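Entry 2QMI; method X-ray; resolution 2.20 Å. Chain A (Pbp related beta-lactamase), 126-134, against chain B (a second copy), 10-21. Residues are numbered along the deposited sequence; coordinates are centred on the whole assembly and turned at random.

Chain A 126-134: GGDNWLPVS
Chain B 10-21: IVEKMAERKVPG

The apolar centre of this contact is built on Trp A130 and Pro A132, whose CA-to-CB bonds point toward chain B, where they meet the last turn of a helix and the loop that follows it. The chain A stretch has no regular secondary structure; from Gly A127 to Leu A131 it runs roughly opposite to the helix from Val B11 to Ala B15. Trp A130 and Leu A131 are extended (phi/psi -165/138° and -159/78°), so their side chains depart in different directions. Pro A132 (-67/65°) then turns the chain, and Val A133 N donates a hydrogen bond to Leu A131 O at 2.7 Å. In register, Leu A131 CA lies 4.9 Å from Ala B15 CA, and Pro A132 CA lies 6.4 Å from Pro B20 CA.

Pro A132, its ring C-gamma endo, places CG 3.8 Å from Met B14 CB and 3.6 Å from Val B19 O; its compact ring fits close to both helix and loop. Ala B15 suits a close backbone approach, for its CB is only 3.4 Å from Trp A130 O. Leu A131 (chi1 t, chi2 p) starts away from the helix, yet its end returns, with CD1 4.2 Å from both Ala B15 CB and Val B11 CG1. Val A133 (chi1 m) extends this apolar patch, its CG1 4.3 Å from Val B11 CG1, where Val B11 is t.

Trp A130 (chi1 t, chi2 -108°) buries the largest area of any residue here. The edge of its indole faces the last helical turn and the loop beyond: Trp A130 CD1 is 3.4 Å from Met B14 O, and Trp A130 NE1 donates a hydrogen bond to Val B19 O at 3.0 Å and 155°. Tryptophan thus combines a broad apolar surface with a donor that satisfies a loop carbonyl. Trp A130 CZ2 packs 4.3 Å from Pro B20 CB.

The helix, already under way at Ile B10, keeps phi/psi near -65/-40° through Glu B16, with i to i+4 hydrogen bonds such as Ala B15 N to Val B11 O (3.1 Å). Lys B18 is the first residue to leave helical phi/psi; its positive phi (60/57°) belongs to a Schellman motif, in which Val B19 N donates a hydrogen bond to Met B14 O at 2.9 Å and Lys B18 N a weak one to Ala B15 O at 3.3 Å. Lys B18 (chi1 t, chi2 143°, chi3 and chi4 t) stretches across the indole. Lys B18 CG sits 4.2 Å from the five-membered ring centroid of Trp A130, 16° off the normal, a CH-pi contact that uses the aliphatic stem and carries the amine to the polar edge.

There Lys B18 NZ makes a weak hydrogen bond to Gly A127 O at 3.3 Å. Water 1 bridges the same pair, donating to Gly A127 O (2.7 Å) and accepting from Lys B18 NZ (3.1 Å). Water 2 donates to Trp A130 O (3.1 Å) and Ala B15 O (2.8 Å), linking the two backbones.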

# COMPACT_ATOMS: atom_id res chain seq x y z
N GLY A 126 9.74 5.74 23.31
CA GLY A 126 9.63 5.52 21.88
C GLY A 126 9.26 6.74 21.06
O GLY A 126 9.19 6.67 19.83
N GLY A 127 9.03 7.87 21.73
CA GLY A 127 8.67 9.09 21.01
C GLY A 127 9.75 9.59 20.06
O GLY A 127 10.85 9.03 20.00
N ASP A 128 9.45 10.66 19.32
CA ASP A 128 10.42 11.20 18.37
C ASP A 128 11.47 12.19 18.90
O ASP A 128 12.58 12.24 18.36
CB ASP A 128 9.69 11.83 17.17
CG ASP A 128 9.16 10.78 16.21
OD1 ASP A 128 9.88 9.79 15.96
OD2 ASP A 128 8.03 10.95 15.69
N ASN A 129 11.17 12.98 19.93
CA ASN A 129 12.20 13.89 20.42
C ASN A 129 13.14 13.20 21.39
O ASN A 129 13.05 11.98 21.60
CB ASN A 129 11.60 15.16 21.04
CG ASN A 129 10.41 14.89 21.90
OD1 ASN A 129 10.43 13.96 22.72
ND2 ASN A 129 9.36 15.69 21.74
N TRP A 130 14.05 13.96 21.99
CA TRP A 130 15.04 13.37 22.88
C TRP A 130 15.75 14.41 23.75
O TRP A 130 16.09 15.49 23.28
CB TRP A 130 16.05 12.61 22.02
CG TRP A 130 17.00 11.71 22.76
CD1 TRP A 130 18.34 11.91 22.96
CD2 TRP A 130 16.69 10.45 23.38
NE1 TRP A 130 18.88 10.86 23.66
CE2 TRP A 130 17.89 9.95 23.93
CE3 TRP A 130 15.52 9.69 23.52
CZ2 TRP A 130 17.96 8.72 24.61
CZ3 TRP A 130 15.58 8.48 24.20
CH2 TRP A 130 16.80 8.00 24.73
N LEU A 131 15.95 14.08 25.02
CA LEU A 131 16.64 14.94 25.99
C LEU A 131 17.13 14.01 27.11
O LEU A 131 16.53 13.95 28.18
CB LEU A 131 15.69 16.00 26.56
CG LEU A 131 16.35 17.05 27.48
CD1 LEU A 131 17.46 17.78 26.72
CD2 LEU A 131 15.31 18.04 27.99
N PRO A 132 18.22 13.27 26.87
CA PRO A 132 18.81 12.33 27.82
C PRO A 132 19.42 12.92 29.07
O PRO A 132 20.63 12.83 29.28
CB PRO A 132 19.85 11.60 26.96
CG PRO A 132 20.35 12.70 26.09
CD PRO A 132 19.06 13.38 25.66
N VAL A 133 18.59 13.54 29.91
CA VAL A 133 19.07 14.13 31.16
C VAL A 133 18.84 13.14 32.29
O VAL A 133 17.85 13.24 33.02
CB VAL A 133 18.35 15.46 31.48
CG1 VAL A 133 18.84 16.55 30.55
CG2 VAL A 133 16.83 15.29 31.34
N SER A 134 19.76 12.19 32.41
CA SER A 134 19.68 11.14 33.42
C SER A 134 19.89 11.61 34.85
O SER A 134 19.75 10.83 35.80
CB SER A 134 20.70 10.05 33.10
OG SER A 134 22.01 10.61 33.02
N ILE B 10 27.58 19.34 25.28
CA ILE B 10 27.32 17.91 25.26
C ILE B 10 25.84 17.55 25.35
O ILE B 10 25.34 16.75 24.56
CB ILE B 10 28.12 17.19 26.39
CG1 ILE B 10 29.61 17.47 26.20
CG2 ILE B 10 27.88 15.70 26.34
CD1 ILE B 10 30.49 16.90 27.28
N VAL B 11 25.12 18.14 26.31
CA VAL B 11 23.70 17.83 26.43
C VAL B 11 22.94 18.25 25.18
O VAL B 11 22.06 17.52 24.71
CB VAL B 11 23.05 18.54 27.64
CG1 VAL B 11 21.55 18.21 27.67
CG2 VAL B 11 23.70 18.09 28.93
N GLU B 12 23.29 19.41 24.63
CA GLU B 12 22.63 19.93 23.45
C GLU B 12 22.83 19.04 22.22
O GLU B 12 21.90 18.82 21.45
CB GLU B 12 23.11 21.36 23.16
CG GLU B 12 22.66 22.37 24.22
CD GLU B 12 23.18 23.78 23.98
OE1 GLU B 12 23.20 24.22 22.81
OE2 GLU B 12 23.57 24.46 24.95
N LYS B 13 24.05 18.53 22.04
CA LYS B 13 24.32 17.66 20.90
C LYS B 13 23.67 16.29 21.08
O LYS B 13 23.11 15.74 20.12
CB LYS B 13 25.83 17.51 20.68
CG LYS B 13 26.49 18.79 20.15
CD LYS B 13 25.78 19.28 18.89
CE LYS B 13 26.30 20.63 18.41
NZ LYS B 13 27.74 20.55 18.03
N MET B 14 23.73 15.74 22.29
CA MET B 14 23.12 14.44 22.56
C MET B 14 21.63 14.49 22.23
O MET B 14 21.05 13.51 21.77
CB MET B 14 23.30 14.04 24.03
CG MET B 14 24.75 13.77 24.44
SD MET B 14 24.89 13.11 26.12
CE MET B 14 24.45 11.38 25.83
N ALA B 15 21.01 15.64 22.48
CA ALA B 15 19.59 15.82 22.19
C ALA B 15 19.40 15.97 20.68
O ALA B 15 18.60 15.26 20.07
CB ALA B 15 19.05 17.06 22.91
N GLU B 16 20.17 16.87 20.08
CA GLU B 16 20.09 17.12 18.65
C GLU B 16 20.32 15.90 17.77
O GLU B 16 19.65 15.74 16.74
CB GLU B 16 21.09 18.21 18.24
CG GLU B 16 20.64 19.65 18.49
CD GLU B 16 21.71 20.63 18.07
OE1 GLU B 16 22.16 20.56 16.90
OE2 GLU B 16 22.13 21.47 18.90
N ARG B 17 21.26 15.04 18.17
CA ARG B 17 21.62 13.84 17.40
C ARG B 17 21.04 12.53 17.91
O ARG B 17 21.28 11.46 17.32
CB ARG B 17 23.14 13.70 17.34
CG ARG B 17 23.86 14.85 16.66
CD ARG B 17 23.32 15.06 15.25
NE ARG B 17 24.08 16.09 14.54
CZ ARG B 17 25.26 15.88 13.97
NH1 ARG B 17 25.82 14.67 14.02
NH2 ARG B 17 25.89 16.89 13.36
N LYS B 18 20.29 12.59 18.99
CA LYS B 18 19.69 11.40 19.59
C LYS B 18 20.75 10.39 20.03
O LYS B 18 20.76 9.23 19.60
CB LYS B 18 18.70 10.74 18.62
CG LYS B 18 17.80 9.72 19.30
CD LYS B 18 16.40 9.75 18.72
CE LYS B 18 15.43 8.93 19.57
NZ LYS B 18 14.03 9.09 19.11
N VAL B 19 21.66 10.86 20.89
CA VAL B 19 22.71 10.02 21.44
C VAL B 19 22.22 9.61 22.83
O VAL B 19 21.81 10.46 23.62
CB VAL B 19 24.04 10.81 21.60
CG1 VAL B 19 25.13 9.89 22.11
CG2 VAL B 19 24.46 11.43 20.27
N PRO B 20 22.22 8.30 23.12
CA PRO B 20 21.76 7.81 24.43
C PRO B 20 22.69 8.06 25.62
O PRO B 20 22.23 8.39 26.71
CB PRO B 20 21.53 6.32 24.18
CG PRO B 20 22.52 6.00 23.14
CD PRO B 20 22.45 7.18 22.20
N GLY B 21 23.99 7.91 25.42
CA GLY B 21 24.91 8.13 26.52
C GLY B 21 26.33 8.49 26.14
O GLY B 21 26.84 8.12 25.08
O HOH W 1 12.62 7.54 21.44
O HOH W 2 15.84 15.91 20.24